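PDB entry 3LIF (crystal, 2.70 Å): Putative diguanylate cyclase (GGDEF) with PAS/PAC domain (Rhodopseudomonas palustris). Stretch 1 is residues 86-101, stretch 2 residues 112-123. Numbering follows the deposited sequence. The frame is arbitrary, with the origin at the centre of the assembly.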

# COMPACT_ATOMS: atom_id res chain seq x y z
N SER A 86 -13.58 12.98 -5.66
CA SER A 86 -12.68 14.02 -6.08
C SER A 86 -12.56 13.99 -7.56
O SER A 86 -11.88 14.78 -8.13
N VAL A 87 -13.23 13.07 -8.21
CA VAL A 87 -13.13 13.10 -9.65
C VAL A 87 -14.30 13.84 -10.25
O VAL A 87 -15.31 14.13 -9.57
N LYS A 88 -14.20 14.16 -11.53
CA LYS A 88 -15.38 14.66 -12.20
C LYS A 88 -15.19 14.44 -13.65
O LYS A 88 -14.10 14.56 -14.14
N PRO A 89 -16.25 14.12 -14.35
CA PRO A 89 -17.54 13.96 -13.70
C PRO A 89 -17.50 12.86 -12.64
O PRO A 89 -16.56 12.08 -12.58
N VAL A 90 -18.55 12.79 -11.84
CA VAL A 90 -18.60 11.91 -10.71
C VAL A 90 -19.34 10.66 -11.12
O VAL A 90 -20.51 10.69 -11.46
N PRO A 91 -18.65 9.52 -11.13
CA PRO A 91 -19.36 8.35 -11.63
C PRO A 91 -20.26 7.75 -10.58
O PRO A 91 -19.84 6.85 -9.88
N ALA A 92 -21.49 8.23 -10.48
CA ALA A 92 -22.40 7.78 -9.43
C ALA A 92 -22.98 6.40 -9.69
O ALA A 92 -24.21 6.20 -9.68
N LEU A 93 -22.10 5.43 -9.90
CA LEU A 93 -22.52 4.06 -10.12
C LEU A 93 -22.72 3.26 -8.83
O LEU A 93 -22.39 3.66 -7.73
N ASP A 94 -23.25 2.08 -9.00
CA ASP A 94 -23.49 1.17 -7.91
C ASP A 94 -22.25 0.26 -7.69
O ASP A 94 -21.90 -0.48 -8.59
N ASN A 95 -21.64 0.31 -6.51
CA ASN A 95 -20.41 -0.47 -6.24
C ASN A 95 -20.55 -1.44 -5.07
O ASN A 95 -19.56 -1.95 -4.55
N SER A 96 -21.80 -1.68 -4.69
CA SER A 96 -22.11 -2.64 -3.62
C SER A 96 -21.59 -4.04 -3.89
O SER A 96 -21.67 -4.91 -3.01
N ASP A 97 -21.03 -4.27 -5.06
CA ASP A 97 -20.46 -5.57 -5.26
C ASP A 97 -19.04 -5.63 -4.66
O ASP A 97 -18.47 -6.69 -4.45
N ARG A 98 -18.47 -4.48 -4.35
CA ARG A 98 -17.07 -4.35 -4.10
C ARG A 98 -16.76 -4.89 -2.69
O ARG A 98 -17.55 -4.65 -1.76
N SER A 99 -15.69 -5.66 -2.53
CA SER A 99 -15.47 -6.37 -1.23
C SER A 99 -15.27 -5.45 -0.06
O SER A 99 -15.74 -5.72 1.08
N TYR A 100 -14.54 -4.38 -0.30
CA TYR A 100 -14.35 -3.44 0.80
C TYR A 100 -15.67 -2.89 1.27
O TYR A 100 -15.84 -2.66 2.48
N PHE A 101 -16.61 -2.70 0.33
CA PHE A 101 -17.92 -2.21 0.72
C PHE A 101 -18.61 -3.26 1.53
O PHE A 101 -19.08 -2.98 2.63
N LEU A 112 -8.25 1.08 8.77
CA LEU A 112 -8.05 1.43 7.37
C LEU A 112 -8.06 0.05 6.70
O LEU A 112 -7.37 -0.80 7.17
N LEU A 113 -8.85 -0.22 5.68
CA LEU A 113 -8.82 -1.57 5.10
C LEU A 113 -8.05 -1.42 3.84
O LEU A 113 -8.24 -0.41 3.10
N ILE A 114 -7.16 -2.38 3.59
CA ILE A 114 -6.40 -2.32 2.34
C ILE A 114 -6.86 -3.39 1.41
O ILE A 114 -6.92 -4.53 1.78
N THR A 115 -7.22 -3.02 0.20
CA THR A 115 -7.90 -3.95 -0.67
C THR A 115 -7.27 -3.83 -2.03
O THR A 115 -6.94 -2.72 -2.47
N GLY A 116 -7.07 -4.96 -2.71
CA GLY A 116 -6.40 -4.93 -4.04
C GLY A 116 -5.87 -6.28 -4.46
O GLY A 116 -5.73 -7.16 -3.62
N PRO A 117 -5.52 -6.42 -5.73
CA PRO A 117 -5.64 -5.31 -6.68
C PRO A 117 -7.04 -5.30 -7.31
O PRO A 117 -7.60 -6.35 -7.51
N ILE A 118 -7.60 -4.12 -7.59
CA ILE A 118 -8.86 -4.04 -8.29
C ILE A 118 -8.77 -3.01 -9.38
O ILE A 118 -7.86 -2.15 -9.43
N GLN A 119 -9.70 -3.11 -10.31
CA GLN A 119 -9.64 -2.21 -11.43
C GLN A 119 -10.51 -1.00 -11.08
O GLN A 119 -11.73 -1.12 -10.95
N SER A 120 -9.86 0.14 -10.85
CA SER A 120 -10.53 1.26 -10.24
C SER A 120 -11.76 1.65 -11.03
O SER A 120 -11.65 1.99 -12.19
N ARG A 121 -12.91 1.63 -10.37
CA ARG A 121 -14.15 2.18 -10.95
C ARG A 121 -14.14 3.70 -11.16
O ARG A 121 -15.19 4.24 -11.50
N THR A 122 -13.02 4.41 -10.95
CA THR A 122 -13.02 5.83 -11.32
C THR A 122 -12.01 6.10 -12.37
O THR A 122 -12.13 7.06 -13.12
N SER A 123 -10.96 5.30 -12.44
CA SER A 123 -9.92 5.61 -13.42
C SER A 123 -9.52 4.47 -14.34
O SER A 123 -8.66 4.68 -15.18

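Two arginines can lie flat on one another when hydrogen-bond acceptors hold their edges, and the contact between residues 86-101 and 112-123 is a compact example. At the start of the first stretch the contacts are van der Waals packing. Val 87, with chi1 in the t well, points toward the second stretch and brings CG2 to 4.0 Å from Thr 122 CB. Pro 91 follows it in, with CG 4.1 Å from Arg 121 O.

The polar centre begins at the type I turn from Asn 95 to Arg 98. Asp 97 leaves the backbone sideways, but its p rotamer brings the carboxylate near Arg 121, which reaches across with chi1 and chi2 both m. The resulting salt bridge is two-pronged: Arg 121 NH2 donates to Asp 97 OD1 at 2.8 Å and Arg 121 NH1 to Asp 97 OD2 at 2.9 Å. Because these bonds occupy the guanidinium edge, a face remains free for Arg 98.

Arg 98, its chi1 between wells at -138°, stacks there, the group centres 3.7 Å apart and the planes at 9°. The like charges come close, Arg 98 NH1 lying 3.6 Å from Arg 121 NH2, yet both groups have polar partners. Arg 98 NH2 donates to Gln 119 O at 2.7 Å, while water 1 accepts from Arg 98 NH1 (2.9 Å) and Gln 119 N (2.8 Å). Ile 118 covers the opposite face, its CB 3.9 Å from Arg 98 NH2.

As the helix begins, Ser 99 (p) shares water 2 with the strand, Ser 99 OG at 2.8 Å and Thr 115 OG1 at 2.6 Å from its oxygen. Tyr 100, also p, turns the contact to apolar packing: its CB meets Leu 113 CD1 at 3.6 Å, and CE1, on the ring edge, approaches Ile 118 CD1 at 4.0 Å.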

# COMPACT_ATOMS: atom_id res chain seq x y z
CB SER A 86 -11.31 13.88 -5.45
OG SER A 86 -10.92 12.54 -5.44
CB VAL A 87 -13.07 11.68 -10.28
CG1 VAL A 87 -12.32 11.75 -11.58
CG2 VAL A 87 -12.35 10.75 -9.38
CB LYS A 88 -15.55 16.14 -11.94
CG LYS A 88 -14.69 16.98 -12.81
CD LYS A 88 -14.45 18.28 -12.11
CE LYS A 88 -14.05 19.35 -13.10
NZ LYS A 88 -14.48 20.59 -12.42
CB PRO A 89 -18.45 13.52 -14.85
CG PRO A 89 -17.62 13.54 -16.13
CD PRO A 89 -16.22 13.81 -15.79
CB VAL A 90 -19.39 12.59 -9.59
CG1 VAL A 90 -19.49 11.72 -8.38
CG2 VAL A 90 -18.75 13.93 -9.23
CB PRO A 91 -18.23 7.39 -11.92
CG PRO A 91 -17.15 7.81 -10.94
CD PRO A 91 -17.23 9.27 -10.90
CB ALA A 92 -23.51 8.78 -9.23
CB LEU A 93 -21.50 3.35 -10.98
CG LEU A 93 -21.34 3.63 -12.47
CD1 LEU A 93 -22.40 4.54 -12.97
CD2 LEU A 93 -20.02 4.23 -12.72
CB ASP A 94 -24.71 0.30 -8.27
CG ASP A 94 -24.88 -0.91 -7.36
OD1 ASP A 94 -25.19 -1.97 -7.91
OD2 ASP A 94 -24.72 -0.82 -6.10
CB ASN A 95 -19.20 0.44 -6.05
CG ASN A 95 -18.90 1.26 -7.27
OD1 ASN A 95 -19.20 2.43 -7.32
ND2 ASN A 95 -18.31 0.66 -8.27
CB SER A 96 -23.61 -2.73 -3.46
OG SER A 96 -24.12 -2.97 -4.76
CB ASP A 97 -20.45 -5.92 -6.71
CG ASP A 97 -19.48 -5.09 -7.49
OD1 ASP A 97 -18.58 -5.66 -8.11
OD2 ASP A 97 -19.56 -3.84 -7.47
CB ARG A 98 -16.80 -2.88 -4.24
CG ARG A 98 -15.58 -2.56 -4.95
CD ARG A 98 -15.54 -3.06 -6.34
NE ARG A 98 -14.68 -2.19 -7.12
CZ ARG A 98 -13.90 -2.59 -8.11
NH1 ARG A 98 -13.87 -3.87 -8.42
NH2 ARG A 98 -13.13 -1.70 -8.76
CB SER A 99 -14.25 -7.31 -1.25
OG SER A 99 -13.15 -6.58 -1.71
CB TYR A 100 -13.41 -2.32 0.44
CG TYR A 100 -13.85 -1.44 -0.70
CD1 TYR A 100 -13.36 -1.66 -1.96
CD2 TYR A 100 -14.72 -0.35 -0.51
CE1 TYR A 100 -13.68 -0.85 -3.00
CE2 TYR A 100 -15.07 0.49 -1.59
CZ TYR A 100 -14.52 0.21 -2.82
OH TYR A 100 -14.81 0.94 -3.94
CB PHE A 101 -18.79 -1.82 -0.45
CG PHE A 101 -20.23 -1.63 -0.06
CD1 PHE A 101 -20.66 -0.45 0.48
CD2 PHE A 101 -21.16 -2.64 -0.26
CE1 PHE A 101 -21.97 -0.26 0.82
CE2 PHE A 101 -22.51 -2.46 0.12
CZ PHE A 101 -22.90 -1.27 0.68
CB LEU A 112 -6.69 1.96 7.23
CG LEU A 112 -6.49 3.30 6.58
CD1 LEU A 112 -5.15 3.31 5.77
CD2 LEU A 112 -7.65 3.68 5.70
CB LEU A 113 -10.20 -2.04 4.74
CG LEU A 113 -10.60 -3.52 4.55
CD1 LEU A 113 -11.44 -3.61 3.20
CD2 LEU A 113 -9.54 -4.59 4.62
CB ILE A 114 -4.88 -2.48 2.53
CG1 ILE A 114 -4.37 -1.42 3.52
CG2 ILE A 114 -4.14 -2.44 1.15
CD1 ILE A 114 -3.06 -1.74 3.98
CB THR A 115 -9.35 -3.51 -0.82
OG1 THR A 115 -10.00 -3.67 0.44
CG2 THR A 115 -10.04 -4.31 -1.89
CB PRO A 117 -4.61 -5.66 -7.76
CG PRO A 117 -4.41 -7.18 -7.64
CD PRO A 117 -5.02 -7.65 -6.36
CB ILE A 118 -10.03 -3.65 -7.39
CG1 ILE A 118 -9.78 -2.24 -6.77
CG2 ILE A 118 -10.33 -4.77 -6.36
CD1 ILE A 118 -10.70 -1.90 -5.51
CB GLN A 119 -10.06 -2.92 -12.69
CG GLN A 119 -9.87 -2.00 -13.83
CD GLN A 119 -10.23 -2.62 -15.15
OE1 GLN A 119 -9.84 -2.11 -16.20
NE2 GLN A 119 -10.94 -3.73 -15.12
CB SER A 120 -9.58 2.46 -10.23
OG SER A 120 -10.25 3.72 -10.25
CB ARG A 121 -15.35 1.86 -10.08
CG ARG A 121 -15.56 0.39 -9.73
CD ARG A 121 -16.40 -0.35 -10.75
NE ARG A 121 -16.45 -1.81 -10.62
CZ ARG A 121 -17.19 -2.49 -9.74
NH1 ARG A 121 -17.93 -1.88 -8.84
NH2 ARG A 121 -17.20 -3.80 -9.74
CB THR A 122 -12.73 6.82 -10.18
OG1 THR A 122 -11.36 6.72 -9.86
CG2 THR A 122 -13.57 6.57 -8.92
CB SER A 123 -8.66 6.12 -12.72
OG SER A 123 -7.97 5.01 -12.20
O HOH W 1 -11.95 -4.72 -10.47
O HOH W 2 -11.56 -5.77 0.46